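PDB 2OZ8: Mll7089 protein from Mesorhizobium loti, which is of unconfirmed function but, as a putative mandelate racemase relative, probably binds magnesium and may act as a hydro-lyase. Local coordinates for residues I10-F15 and D30-A35; G48-L53 and H103-V108; Q61-V66 and Y98-H103; S249-D254 and N271-V276. All blocks are in the same frame, centred on the assembly; numbering follows the deposited sequence.

Contact 1: residues I10-F15 and D30-A35; sequences ITRFQF and DVNVAA
The antiparallel sheet that precedes the barrel is built in part from Ile-10 to Phe-15 and Asp-30 to Ala-35. Three hydrogen-bonded pairs, Thr-11 with Ala-35, Phe-13 with Val-33 and Phe-15 with Val-31, hold the strands in register; Phe-13 N reaches Val-33 O at 2.7 Å, nearly along the C=O axis. On the face of Phe-13 and Phe-15, Val-31 CB sits 3.8 Å from the centroid of the Phe-15 ring, a CH-pi contact. On the other face the extended Arg-12 side chain meets Gln-14 OE1 twice: NH1 (3.2 Å) on a lone pair in the carbonyl plane, NH2 (2.9 Å) above that plane. Arg-12 NE also bonds Pro-58 O, while NH1 and NH2 bond Arg-360 O and Leu-57 O. An alanine replacing Gln-14 would remove OE1 and NE2, probably costing the guanidinium one of several acceptors and the strand its tie to Leu-364 O. Water 2 donates to Phe-13 O and Asn-32 OD1. This meander, continued by strand 45-52, is the sheet of the enolase-superfamily N-terminal capping domain.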
loop_
_atom_site.group_PDB
_atom_site.type_symbol
_atom_site.label_atom_id
_atom_site.label_comp_id
_atom_site.label_asym_id
_atom_site.label_seq_id
_atom_site.Cartn_x
_atom_site.Cartn_y
_atom_site.Cartn_z
ATOM N N ILE A 10 -47.062 -3.279 -21.403
ATOM C CA ILE A 10 -46.910 -2.914 -19.997
ATOM C C ILE A 10 -48.227 -2.997 -19.224
ATOM O O ILE A 10 -49.214 -2.321 -19.555
ATOM C CB ILE A 10 -46.309 -1.511 -19.807
ATOM C CG1 ILE A 10 -45.018 -1.311 -20.644
ATOM C CG2 ILE A 10 -46.084 -1.202 -18.280
ATOM C CD1 ILE A 10 -43.763 -1.906 -20.061
ATOM N N THR A 11 -48.258 -3.801 -18.172
ATOM C CA THR A 11 -49.445 -3.836 -17.344
ATOM C C THR A 11 -49.138 -3.335 -15.951
ATOM O O THR A 11 -48.356 -3.962 -15.227
ATOM C CB THR A 11 -50.060 -5.241 -17.275
ATOM O OG1 THR A 11 -50.162 -5.774 -18.596
ATOM C CG2 THR A 11 -51.424 -5.163 -16.706
ATOM N N ARG A 12 -49.782 -2.231 -15.575
ATOM C CA ARG A 12 -49.537 -1.590 -14.301
ATOM C C ARG A 12 -50.406 -2.151 -13.164
ATOM O O ARG A 12 -51.608 -2.308 -13.336
ATOM C CB ARG A 12 -49.745 -0.104 -14.466
ATOM C CG ARG A 12 -49.262 0.727 -13.339
ATOM C CD ARG A 12 -49.853 2.106 -13.419
ATOM N NE ARG A 12 -49.440 2.946 -12.295
ATOM C CZ ARG A 12 -49.997 2.922 -11.088
ATOM N NH1 ARG A 12 -51.009 2.093 -10.828
ATOM N NH2 ARG A 12 -49.563 3.750 -10.147
ATOM N N PHE A 13 -49.785 -2.439 -12.018
ATOM C CA PHE A 13 -50.448 -2.843 -10.769
ATOM C C PHE A 13 -50.108 -1.870 -9.595
ATOM O O PHE A 13 -49.004 -1.284 -9.503
ATOM C CB PHE A 13 -50.058 -4.276 -10.399
ATOM C CG PHE A 13 -50.362 -5.305 -11.491
ATOM C CD1 PHE A 13 -51.627 -5.863 -11.617
ATOM C CD2 PHE A 13 -49.389 -5.681 -12.402
ATOM C CE1 PHE A 13 -51.922 -6.777 -12.628
ATOM C CE2 PHE A 13 -49.669 -6.595 -13.409
ATOM C CZ PHE A 13 -50.940 -7.140 -13.520
ATOM N N GLN A 14 -51.055 -1.673 -8.696
ATOM C CA GLN A 14 -50.817 -0.824 -7.535
ATOM C C GLN A 14 -51.832 -1.331 -6.501
ATOM O O GLN A 14 -53.023 -1.096 -6.648
ATOM C CB GLN A 14 -51.023 0.656 -7.848
ATOM C CG GLN A 14 -50.804 1.597 -6.621
ATOM C CD GLN A 14 -51.158 3.086 -6.883
ATOM O OE1 GLN A 14 -51.470 3.502 -7.999
ATOM N NE2 GLN A 14 -51.120 3.868 -5.846
ATOM N N PHE A 15 -51.354 -2.056 -5.493
ATOM C CA PHE A 15 -52.229 -2.699 -4.516
ATOM C C PHE A 15 -51.692 -2.698 -3.089
ATOM O O PHE A 15 -50.497 -2.587 -2.881
ATOM C CB PHE A 15 -52.561 -4.114 -4.952
ATOM C CG PHE A 15 -51.350 -5.010 -5.211
ATOM C CD1 PHE A 15 -50.909 -5.925 -4.229
ATOM C CD2 PHE A 15 -50.699 -5.008 -6.461
ATOM C CE1 PHE A 15 -49.855 -6.857 -4.490
ATOM C CE2 PHE A 15 -49.617 -5.891 -6.735
ATOM C CZ PHE A 15 -49.200 -6.826 -5.731
ATOM N N ASP A 30 -47.902 -0.933 0.562
ATOM C CA ASP A 30 -48.441 -1.126 -0.800
ATOM C C ASP A 30 -47.347 -1.672 -1.720
ATOM O O ASP A 30 -46.207 -1.752 -1.346
ATOM C CB ASP A 30 -48.989 0.188 -1.367
ATOM C CG ASP A 30 -47.919 1.295 -1.432
ATOM O OD1 ASP A 30 -46.726 0.989 -1.221
ATOM O OD2 ASP A 30 -48.249 2.475 -1.661
ATOM N N VAL A 31 -47.740 -2.064 -2.921
ATOM C CA VAL A 31 -46.867 -2.637 -3.910
ATOM C C VAL A 31 -47.113 -1.869 -5.194
ATOM O O VAL A 31 -48.255 -1.669 -5.589
ATOM C CB VAL A 31 -47.224 -4.064 -4.153
ATOM C CG1 VAL A 31 -46.260 -4.682 -5.149
ATOM C CG2 VAL A 31 -47.235 -4.833 -2.841
ATOM N N ASN A 32 -46.044 -1.447 -5.842
ATOM C CA ASN A 32 -46.126 -0.736 -7.102
ATOM C C ASN A 32 -45.301 -1.474 -8.131
ATOM O O ASN A 32 -44.097 -1.550 -7.979
ATOM C CB ASN A 32 -45.614 0.668 -6.897
ATOM C CG ASN A 32 -46.706 1.608 -6.403
ATOM O OD1 ASN A 32 -47.471 2.144 -7.195
ATOM N ND2 ASN A 32 -46.760 1.830 -5.108
ATOM N N VAL A 33 -45.945 -2.083 -9.134
ATOM C CA VAL A 33 -45.265 -3.026 -10.028
ATOM C C VAL A 33 -45.976 -3.109 -11.375
ATOM O O VAL A 33 -47.211 -3.067 -11.440
ATOM C CB VAL A 33 -45.080 -4.436 -9.372
ATOM C CG1 VAL A 33 -46.418 -5.161 -9.130
ATOM C CG2 VAL A 33 -44.167 -5.304 -10.160
ATOM N N ALA A 34 -45.184 -3.171 -12.453
ATOM C CA ALA A 34 -45.708 -3.344 -13.784
ATOM C C ALA A 34 -45.035 -4.539 -14.482
ATOM O O ALA A 34 -43.808 -4.727 -14.394
ATOM C CB ALA A 34 -45.547 -2.072 -14.598
ATOM N N ALA A 35 -45.853 -5.337 -15.169
ATOM C CA ALA A 35 -45.348 -6.456 -15.934
ATOM C C ALA A 35 -44.911 -5.916 -17.268
ATOM O O ALA A 35 -45.575 -5.089 -17.853
ATOM C CB ALA A 35 -46.412 -7.529 -16.090
HETATM O O HOH W 1 -47.770 -6.560 -19.521
HETATM O O HOH W 2 -47.781 1.115 -9.520
#

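Contact 2: residues G48-L53 and H103-V108; sequences GFIQTL and HEAVQV
Strand 48-52 and the opening turn and a half of the helix (103-108) run almost exactly antiparallel, their short axes inclined at 174° and approaching to 6.3 Å, with Gly-48 CA only 4.4 Å from Ala-105 CA. So close an approach depends on small residues. A CB modelled on Gly-48 would point at the helix and fall 2.4 Å from Ala-105 O, a clash, so the absence of a side chain lets the two backbones come together. Ala-105 carries most of the contact: its methyl faces the strand, with CB 3.4 Å from Phe-49 O and 3.5 Å from Ile-50 CG1. That branch of Ile-50 lies beside its own backbone N (chi1 -59°), which brings it alongside the methyl, while CG2 stands anti to the N. One turn further along the helix, Val-108 places CG1 anti to its backbone N (chi1 179°) and reaches Gly-48 CA at 4.1 Å. No hydrogen bond crosses the interface, which is held by apolar contact. Leu-36 of strand 27-40 also touches both Ile-50 and Ala-105, and Val-108 packs on Val-276, so this face of the helix bridges the sheet and helix 276-289. A glycine and an alanine facing each other where a helix covers an antiparallel sheet make a close alpha/beta packing, here within the N-terminal capping domain of the enolase fold.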
loop_
_atom_site.group_PDB
_atom_site.type_symbol
_atom_site.label_atom_id
_atom_site.label_comp_id
_atom_site.label_asym_id
_atom_site.label_seq_id
_atom_site.Cartn_x
_atom_site.Cartn_y
_atom_site.Cartn_z
ATOM N N GLY A 48 -40.947 -9.788 -17.398
ATOM C CA GLY A 48 -40.290 -9.337 -16.178
ATOM C C GLY A 48 -41.042 -8.195 -15.520
ATOM O O GLY A 48 -42.004 -7.694 -16.084
ATOM N N PHE A 49 -40.554 -7.761 -14.354
ATOM C CA PHE A 49 -41.238 -6.865 -13.419
ATOM C C PHE A 49 -40.535 -5.590 -13.077
ATOM O O PHE A 49 -39.375 -5.595 -12.654
ATOM C CB PHE A 49 -41.562 -7.631 -12.138
ATOM C CG PHE A 49 -42.502 -8.783 -12.388
ATOM C CD1 PHE A 49 -43.851 -8.557 -12.580
ATOM C CD2 PHE A 49 -42.026 -10.066 -12.510
ATOM C CE1 PHE A 49 -44.698 -9.620 -12.845
ATOM C CE2 PHE A 49 -42.889 -11.137 -12.771
ATOM C CZ PHE A 49 -44.182 -10.931 -12.932
ATOM N N ILE A 50 -41.269 -4.487 -13.219
ATOM C CA ILE A 50 -40.725 -3.167 -12.985
ATOM C C ILE A 50 -41.299 -2.771 -11.655
ATOM O O ILE A 50 -42.450 -2.444 -11.559
ATOM C CB ILE A 50 -41.161 -2.184 -14.112
ATOM C CG1 ILE A 50 -40.691 -2.676 -15.473
ATOM C CG2 ILE A 50 -40.702 -0.793 -13.835
ATOM C CD1 ILE A 50 -41.518 -2.136 -16.632
ATOM N N GLN A 51 -40.501 -2.848 -10.603
ATOM C CA GLN A 51 -41.008 -2.547 -9.297
ATOM C C GLN A 51 -40.445 -1.223 -8.791
ATOM O O GLN A 51 -39.284 -0.943 -8.967
ATOM C CB GLN A 51 -40.716 -3.695 -8.352
ATOM C CG GLN A 51 -41.414 -3.501 -6.994
ATOM C CD GLN A 51 -41.121 -4.581 -6.012
ATOM O OE1 GLN A 51 -40.188 -5.371 -6.200
ATOM N NE2 GLN A 51 -41.918 -4.615 -4.919
ATOM N N THR A 52 -41.292 -0.363 -8.242
ATOM C CA THR A 52 -40.766 0.791 -7.513
ATOM C C THR A 52 -41.009 0.609 -6.036
ATOM O O THR A 52 -42.032 0.077 -5.611
ATOM C CB THR A 52 -41.260 2.175 -7.982
ATOM O OG1 THR A 52 -42.685 2.267 -7.887
ATOM C CG2 THR A 52 -40.778 2.511 -9.408
ATOM N N LEU A 53 -40.014 1.024 -5.263
ATOM C CA LEU A 53 -39.978 0.714 -3.843
ATOM C C LEU A 53 -40.433 1.854 -2.944
ATOM O O LEU A 53 -41.026 1.599 -1.912
ATOM C CB LEU A 53 -38.599 0.170 -3.436
ATOM C CG LEU A 53 -38.144 -1.148 -4.103
ATOM C CD1 LEU A 53 -36.694 -1.469 -3.695
ATOM C CD2 LEU A 53 -39.085 -2.357 -3.800
ATOM N N HIS A 103 -33.941 -1.692 -15.899
ATOM C CA HIS A 103 -32.763 -2.520 -16.068
ATOM C C HIS A 103 -33.028 -4.012 -15.698
ATOM O O HIS A 103 -32.857 -4.880 -16.555
ATOM C CB HIS A 103 -31.577 -1.872 -15.320
ATOM C CG HIS A 103 -30.307 -2.623 -15.428
ATOM N ND1 HIS A 103 -29.542 -2.621 -16.575
ATOM C CD2 HIS A 103 -29.648 -3.398 -14.533
ATOM C CE1 HIS A 103 -28.461 -3.360 -16.384
ATOM N NE2 HIS A 103 -28.504 -3.851 -15.154
ATOM N N GLU A 104 -33.501 -4.279 -14.476
ATOM C CA GLU A 104 -33.777 -5.647 -14.039
ATOM C C GLU A 104 -34.839 -6.376 -14.899
ATOM O O GLU A 104 -34.585 -7.472 -15.384
ATOM C CB GLU A 104 -34.156 -5.669 -12.545
ATOM C CG GLU A 104 -34.618 -7.027 -11.996
ATOM C CD GLU A 104 -34.607 -7.092 -10.447
ATOM O OE1 GLU A 104 -34.278 -6.066 -9.769
ATOM O OE2 GLU A 104 -34.930 -8.194 -9.898
ATOM N N ALA A 105 -36.001 -5.743 -15.083
ATOM C CA ALA A 105 -37.157 -6.276 -15.841
ATOM C C ALA A 105 -36.776 -6.689 -17.257
ATOM O O ALA A 105 -37.150 -7.776 -17.748
ATOM C CB ALA A 105 -38.298 -5.211 -15.888
ATOM N N VAL A 106 -36.025 -5.821 -17.911
ATOM C CA VAL A 106 -35.535 -6.122 -19.247
ATOM C C VAL A 106 -34.705 -7.380 -19.238
ATOM O O VAL A 106 -34.910 -8.224 -20.098
ATOM C CB VAL A 106 -34.761 -4.931 -19.908
ATOM C CG1 VAL A 106 -34.273 -5.303 -21.302
ATOM C CG2 VAL A 106 -35.656 -3.728 -20.023
ATOM N N GLN A 107 -33.793 -7.535 -18.281
ATOM C CA GLN A 107 -32.894 -8.718 -18.273
ATOM C C GLN A 107 -33.679 -10.007 -17.978
ATOM O O GLN A 107 -33.434 -11.042 -18.578
ATOM C CB GLN A 107 -31.707 -8.555 -17.288
ATOM C CG GLN A 107 -30.643 -7.457 -17.675
ATOM C CD GLN A 107 -29.360 -7.414 -16.748
ATOM O OE1 GLN A 107 -29.204 -8.188 -15.797
ATOM N NE2 GLN A 107 -28.450 -6.520 -17.062
ATOM N N VAL A 108 -34.615 -9.928 -17.057
ATOM C CA VAL A 108 -35.487 -11.042 -16.747
ATOM C C VAL A 108 -36.384 -11.435 -17.936
ATOM O O VAL A 108 -36.472 -12.608 -18.277
ATOM C CB VAL A 108 -36.353 -10.737 -15.485
ATOM C CG1 VAL A 108 -37.284 -11.897 -15.167
ATOM C CG2 VAL A 108 -35.458 -10.443 -14.332
#

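Contact 3: residues Q61-V66 and Y98-H103; sequences QEIESV and YSLPFH
From its CB outward, Val-66 meets three residues of the 98-103 loop in turn. CB itself lies 4.1 Å from Leu-100 CD1, and CG1, anti to the backbone N (chi1 174°), makes the other contacts of Val-66. This methyl touches Ser-99 CB at 3.8 Å and meets the Phe-102 ring at its edge, near the ring plane, 3.7 Å from CE2; the two side chains cross at about a right angle. One turn earlier on the helix, Ile-63 approaches the same ring obliquely, its CG2 4.2 Å from Phe-102 CE1. Leu-100 inserts CD1 between the two helix residues and lies 4.0 Å from Ile-63 CA, while its CB rests over a face of the Phe-102 ring, offset toward the rim. Leu-100 thus packs on the helix with its tip and on the ring with its base. Pro-101, between them, centres an inverse gamma turn, and the CB of both Leu-100 and Phe-102 points toward the helix. On the polar side, Ser-65 OG donates to Gln-61 O, which also receives Ser-65 N, and Glu-62 forms a salt bridge with Arg-363 of the second subunit. Helix 60-70 is therefore set between strand 5-17, where Ile-63 packs on Ile-10 and Arg-12, and the loop leading into helix 103-118, with Phe-102 also touching Ile-50 of strand 45-52.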
loop_
_atom_site.group_PDB
_atom_site.type_symbol
_atom_site.label_atom_id
_atom_site.label_comp_id
_atom_site.label_asym_id
_atom_site.label_seq_id
_atom_site.Cartn_x
_atom_site.Cartn_y
_atom_site.Cartn_z
ATOM N N GLN A 61 -49.654 4.524 -19.201
ATOM C CA GLN A 61 -49.308 5.242 -20.410
ATOM C C GLN A 61 -47.942 5.976 -20.306
ATOM O O GLN A 61 -47.198 6.067 -21.291
ATOM C CB GLN A 61 -50.456 6.213 -20.804
ATOM C CG GLN A 61 -50.363 6.805 -22.241
ATOM C CD GLN A 61 -51.410 7.920 -22.539
ATOM O OE1 GLN A 61 -52.617 7.666 -22.701
ATOM N NE2 GLN A 61 -50.930 9.146 -22.654
ATOM N N GLU A 62 -47.643 6.531 -19.128
ATOM C CA GLU A 62 -46.375 7.183 -18.909
ATOM C C GLU A 62 -45.242 6.108 -19.009
ATOM O O GLU A 62 -44.252 6.321 -19.711
ATOM C CB GLU A 62 -46.397 7.952 -17.581
ATOM C CG GLU A 62 -45.229 8.918 -17.309
ATOM C CD GLU A 62 -44.821 9.856 -18.502
ATOM O OE1 GLU A 62 -45.644 10.204 -19.420
ATOM O OE2 GLU A 62 -43.632 10.242 -18.513
ATOM N N ILE A 63 -45.440 4.946 -18.376
ATOM C CA ILE A 63 -44.508 3.824 -18.445
ATOM C C ILE A 63 -44.245 3.376 -19.911
ATOM O O ILE A 63 -43.083 3.192 -20.335
ATOM C CB ILE A 63 -45.022 2.631 -17.608
ATOM C CG1 ILE A 63 -45.290 3.050 -16.152
ATOM C CG2 ILE A 63 -44.014 1.494 -17.620
ATOM C CD1 ILE A 63 -45.914 1.964 -15.246
ATOM N N GLU A 64 -45.322 3.216 -20.679
ATOM C CA GLU A 64 -45.232 2.826 -22.072
ATOM C C GLU A 64 -44.463 3.852 -22.927
ATOM O O GLU A 64 -43.682 3.472 -23.788
ATOM C CB GLU A 64 -46.622 2.524 -22.659
ATOM C CG GLU A 64 -47.115 1.145 -22.319
ATOM C CD GLU A 64 -48.589 0.825 -22.716
ATOM O OE1 GLU A 64 -49.426 1.746 -22.912
ATOM O OE2 GLU A 64 -48.890 -0.409 -22.832
ATOM N N SER A 65 -44.668 5.138 -22.686
ATOM C CA SER A 65 -44.012 6.158 -23.481
ATOM C C SER A 65 -42.523 6.272 -23.178
ATOM O O SER A 65 -41.723 6.493 -24.066
ATOM C CB SER A 65 -44.714 7.493 -23.295
ATOM O OG SER A 65 -46.040 7.384 -23.844
ATOM N N VAL A 66 -42.151 6.101 -21.925
ATOM C CA VAL A 66 -40.759 6.165 -21.531
ATOM C C VAL A 66 -40.037 4.914 -22.045
ATOM O O VAL A 66 -38.998 5.010 -22.683
ATOM C CB VAL A 66 -40.651 6.344 -20.013
ATOM C CG1 VAL A 66 -39.225 6.263 -19.549
ATOM C CG2 VAL A 66 -41.277 7.697 -19.613
ATOM N N TYR A 98 -31.954 5.553 -16.934
ATOM C CA TYR A 98 -33.362 5.481 -17.326
ATOM C C TYR A 98 -34.257 6.291 -16.392
ATOM O O TYR A 98 -33.951 6.464 -15.207
ATOM C CB TYR A 98 -33.855 4.034 -17.380
ATOM C CG TYR A 98 -33.329 3.191 -18.541
ATOM C CD1 TYR A 98 -33.151 3.731 -19.813
ATOM C CD2 TYR A 98 -33.052 1.818 -18.364
ATOM C CE1 TYR A 98 -32.668 2.945 -20.874
ATOM C CE2 TYR A 98 -32.588 1.017 -19.429
ATOM C CZ TYR A 98 -32.396 1.594 -20.673
ATOM O OH TYR A 98 -31.948 0.807 -21.714
ATOM N N SER A 99 -35.371 6.786 -16.936
ATOM C CA SER A 99 -36.288 7.571 -16.132
ATOM C C SER A 99 -37.090 6.744 -15.109
ATOM O O SER A 99 -37.671 7.316 -14.169
ATOM C CB SER A 99 -37.257 8.342 -17.016
ATOM O OG SER A 99 -38.191 8.966 -16.150
ATOM N N LEU A 100 -37.136 5.420 -15.331
ATOM C CA LEU A 100 -37.861 4.461 -14.512
ATOM C C LEU A 100 -36.970 3.243 -14.391
ATOM O O LEU A 100 -36.148 3.009 -15.268
ATOM C CB LEU A 100 -39.183 4.079 -15.201
ATOM C CG LEU A 100 -40.358 5.078 -15.102
ATOM C CD1 LEU A 100 -41.377 4.862 -16.206
ATOM C CD2 LEU A 100 -41.034 4.972 -13.747
ATOM N N PRO A 101 -37.115 2.451 -13.313
ATOM C CA PRO A 101 -36.233 1.282 -13.195
ATOM C C PRO A 101 -36.566 0.065 -14.135
ATOM O O PRO A 101 -37.233 -0.900 -13.708
ATOM C CB PRO A 101 -36.362 0.904 -11.719
ATOM C CG PRO A 101 -37.750 1.348 -11.316
ATOM C CD PRO A 101 -38.036 2.571 -12.164
ATOM N N PHE A 102 -36.040 0.110 -15.362
ATOM C CA PHE A 102 -36.221 -0.936 -16.381
ATOM C C PHE A 102 -35.090 -2.009 -16.473
ATOM O O PHE A 102 -35.248 -3.094 -17.078
ATOM C CB PHE A 102 -36.319 -0.272 -17.770
ATOM C CG PHE A 102 -37.513 0.636 -17.949
ATOM C CD1 PHE A 102 -38.800 0.200 -17.657
ATOM C CD2 PHE A 102 -37.353 1.916 -18.468
ATOM C CE1 PHE A 102 -39.891 1.014 -17.879
ATOM C CE2 PHE A 102 -38.442 2.734 -18.698
ATOM C CZ PHE A 102 -39.707 2.293 -18.390
ATOM N N HIS A 103 -33.941 -1.692 -15.899
ATOM C CA HIS A 103 -32.763 -2.520 -16.068
ATOM C C HIS A 103 -33.028 -4.012 -15.698
ATOM O O HIS A 103 -32.857 -4.880 -16.555
ATOM C CB HIS A 103 -31.577 -1.872 -15.320
ATOM C CG HIS A 103 -30.307 -2.623 -15.428
ATOM N ND1 HIS A 103 -29.542 -2.621 -16.575
ATOM C CD2 HIS A 103 -29.648 -3.398 -14.533
ATOM C CE1 HIS A 103 -28.461 -3.360 -16.384
ATOM N NE2 HIS A 103 -28.504 -3.851 -15.154
#

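Contact 4: residues S249-D254 and N271-V276; sequences SGEYLD and NVHGQV
Glu-251 and His-273 form the first shell, a histidine-carboxylate hydrogen bond in which His-273 NE2 donates to Glu-251 OE1 at 3.0 Å (151° at the hydrogen). The oxygen uses its syn lone pair and lies in the imidazole plane, while the carboxylate is turned 31° from that plane. Glu-251 reaches the ring by folding its chain at chi2 (84°) after a CG anti to the backbone N, and this CG lies over the centre of the Tyr-252 ring face, 3.2 Å above its plane. The other ring nitrogen, ND1, bonds Asn-297 O; with both nitrogens facing acceptors, and a carboxylate at one of them, the imidazole is probably doubly protonated. An alanine in place of Glu-251 would lose the OE1 acceptor, and the imidazole would probably be held by ND1 alone among the bonds described. Further out, backbone bonds fix the two segments that carry these groups. Asn-271 N donates to Ser-249 O at 3.0 Å, from above the carbonyl plane, tying the ends of neighbouring parallel strands, and Asp-225 OD1 accepts from Glu-251 N. Gly-250 opens a type II turn to Leu-253; at its positive phi a side chain would collide with the carbonyl oxygen of Ser-249. Asn-271 ND2 bonds Ser-294 OG, and Asn-271 O receives Lys-258 NZ. The C-terminal ends of adjacent parallel strands are where a TIM barrel of the enolase superfamily carries its active site.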
loop_
_atom_site.group_PDB
_atom_site.type_symbol
_atom_site.label_atom_id
_atom_site.label_comp_id
_atom_site.label_asym_id
_atom_site.label_seq_id
_atom_site.Cartn_x
_atom_site.Cartn_y
_atom_site.Cartn_z
ATOM N N SER A 249 -22.720 -8.460 2.325
ATOM C CA SER A 249 -22.698 -7.064 1.877
ATOM C C SER A 249 -23.028 -6.920 0.417
ATOM O O SER A 249 -22.803 -7.817 -0.359
ATOM C CB SER A 249 -21.320 -6.437 2.091
ATOM O OG SER A 249 -21.481 -5.059 2.387
ATOM N N GLY A 250 -23.576 -5.777 0.057
ATOM C CA GLY A 250 -23.704 -5.358 -1.342
ATOM C C GLY A 250 -25.027 -4.714 -1.719
ATOM O O GLY A 250 -25.240 -4.413 -2.903
ATOM N N GLU A 251 -25.924 -4.535 -0.738
ATOM C CA GLU A 251 -27.236 -3.896 -0.980
ATOM C C GLU A 251 -27.010 -2.475 -1.483
ATOM O O GLU A 251 -26.082 -1.791 -1.037
ATOM C CB GLU A 251 -28.132 -3.877 0.291
ATOM C CG GLU A 251 -29.636 -3.504 0.090
ATOM C CD GLU A 251 -30.542 -4.696 -0.342
ATOM O OE1 GLU A 251 -30.101 -5.439 -1.235
ATOM O OE2 GLU A 251 -31.683 -4.890 0.201
ATOM N N TYR A 252 -27.852 -2.058 -2.419
ATOM C CA TYR A 252 -27.888 -0.678 -2.908
ATOM C C TYR A 252 -26.748 -0.394 -3.880
ATOM O O TYR A 252 -26.541 0.755 -4.291
ATOM C CB TYR A 252 -27.929 0.347 -1.745
ATOM C CG TYR A 252 -29.026 0.050 -0.739
ATOM C CD1 TYR A 252 -28.728 -0.245 0.602
ATOM C CD2 TYR A 252 -30.375 0.025 -1.145
ATOM C CE1 TYR A 252 -29.748 -0.541 1.521
ATOM C CE2 TYR A 252 -31.392 -0.261 -0.244
ATOM C CZ TYR A 252 -31.079 -0.547 1.081
ATOM O OH TYR A 252 -32.118 -0.844 1.938
ATOM N N LEU A 253 -26.015 -1.444 -4.251
ATOM C CA LEU A 253 -24.897 -1.289 -5.160
ATOM C C LEU A 253 -25.294 -1.831 -6.519
ATOM O O LEU A 253 -25.987 -2.853 -6.607
ATOM C CB LEU A 253 -23.665 -2.055 -4.663
ATOM C CG LEU A 253 -22.874 -1.762 -3.381
ATOM C CD1 LEU A 253 -21.671 -2.727 -3.287
ATOM C CD2 LEU A 253 -22.413 -0.329 -3.329
ATOM N N ASP A 254 -24.838 -1.168 -7.580
ATOM C CA ASP A 254 -24.961 -1.739 -8.912
ATOM C C ASP A 254 -23.783 -2.704 -9.231
ATOM O O ASP A 254 -22.947 -2.997 -8.365
ATOM C CB ASP A 254 -25.130 -0.626 -9.967
ATOM C CG ASP A 254 -23.957 0.347 -10.013
ATOM O OD1 ASP A 254 -22.897 0.102 -9.420
ATOM O OD2 ASP A 254 -24.095 1.390 -10.686
ATOM N N ASN A 271 -24.356 -10.141 -1.508
ATOM C CA ASN A 271 -25.805 -10.315 -1.813
ATOM C C ASN A 271 -26.137 -9.699 -3.168
ATOM O O ASN A 271 -25.610 -8.664 -3.532
ATOM C CB ASN A 271 -26.722 -9.713 -0.742
ATOM C CG ASN A 271 -28.185 -10.237 -0.815
ATOM O OD1 ASN A 271 -29.129 -9.451 -1.096
ATOM N ND2 ASN A 271 -28.392 -11.536 -0.509
ATOM N N VAL A 272 -27.000 -10.355 -3.915
ATOM C CA VAL A 272 -27.416 -9.826 -5.206
ATOM C C VAL A 272 -28.900 -10.036 -5.361
ATOM O O VAL A 272 -29.495 -10.739 -4.571
ATOM C CB VAL A 272 -26.681 -10.489 -6.433
ATOM C CG1 VAL A 272 -25.182 -10.386 -6.291
ATOM C CG2 VAL A 272 -27.119 -11.944 -6.603
ATOM N N HIS A 273 -29.465 -9.467 -6.410
ATOM C CA HIS A 273 -30.889 -9.628 -6.729
ATOM C C HIS A 273 -31.086 -10.291 -8.072
ATOM O O HIS A 273 -30.412 -11.244 -8.350
ATOM C CB HIS A 273 -31.640 -8.294 -6.563
ATOM C CG HIS A 273 -31.834 -7.936 -5.125
ATOM N ND1 HIS A 273 -32.903 -8.395 -4.381
ATOM C CD2 HIS A 273 -31.051 -7.238 -4.264
ATOM C CE1 HIS A 273 -32.787 -7.968 -3.138
ATOM N NE2 HIS A 273 -31.681 -7.254 -3.041
ATOM N N GLY A 274 -32.001 -9.802 -8.903
ATOM C CA GLY A 274 -32.444 -10.516 -10.096
ATOM C C GLY A 274 -32.030 -9.959 -11.445
ATOM O O GLY A 274 -32.630 -10.328 -12.442
ATOM N N GLN A 275 -30.995 -9.097 -11.500
ATOM C CA GLN A 275 -30.512 -8.638 -12.772
ATOM C C GLN A 275 -29.795 -9.786 -13.432
ATOM O O GLN A 275 -28.579 -9.922 -13.312
ATOM C CB GLN A 275 -29.579 -7.443 -12.621
ATOM C CG GLN A 275 -30.227 -6.239 -11.991
ATOM C CD GLN A 275 -30.292 -6.345 -10.472
ATOM O OE1 GLN A 275 -29.882 -7.369 -9.868
ATOM N NE2 GLN A 275 -30.834 -5.303 -9.845
ATOM N N VAL A 276 -30.529 -10.606 -14.156
ATOM C CA VAL A 276 -29.976 -11.887 -14.614
ATOM C C VAL A 276 -28.596 -11.799 -15.206
ATOM O O VAL A 276 -27.731 -12.528 -14.771
ATOM C CB VAL A 276 -30.867 -12.659 -15.610
ATOM C CG1 VAL A 276 -30.217 -14.037 -15.929
ATOM C CG2 VAL A 276 -32.253 -12.783 -15.096
#

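How the contacts relate
Contacts 1, 2 and 3 belong to one capping region, whereas contact 4 lies in the barrel, its centre about 22 Å from that of contact 1. Contacts 1 and 2 meet in a single sheet, where Ala-34 O probably bonds Ile-50 N. Contact 4 lies nearest the chain's centre (about 8 Å between centres) and contact 3 farthest (about 20 Å), with Ser-99 and Leu-100 partly exposed and a second subunit alongside. Chemistry follows place: a backbone ladder and a gripped guanidinium in contact 1, mainly apolar contacts with no hydrogen bond across in contacts 2 and 3, a probably charged His-carboxylate bond and one backbone bond in contact 4. Helix 103-118 links the halves through Gln-107 and Val-108.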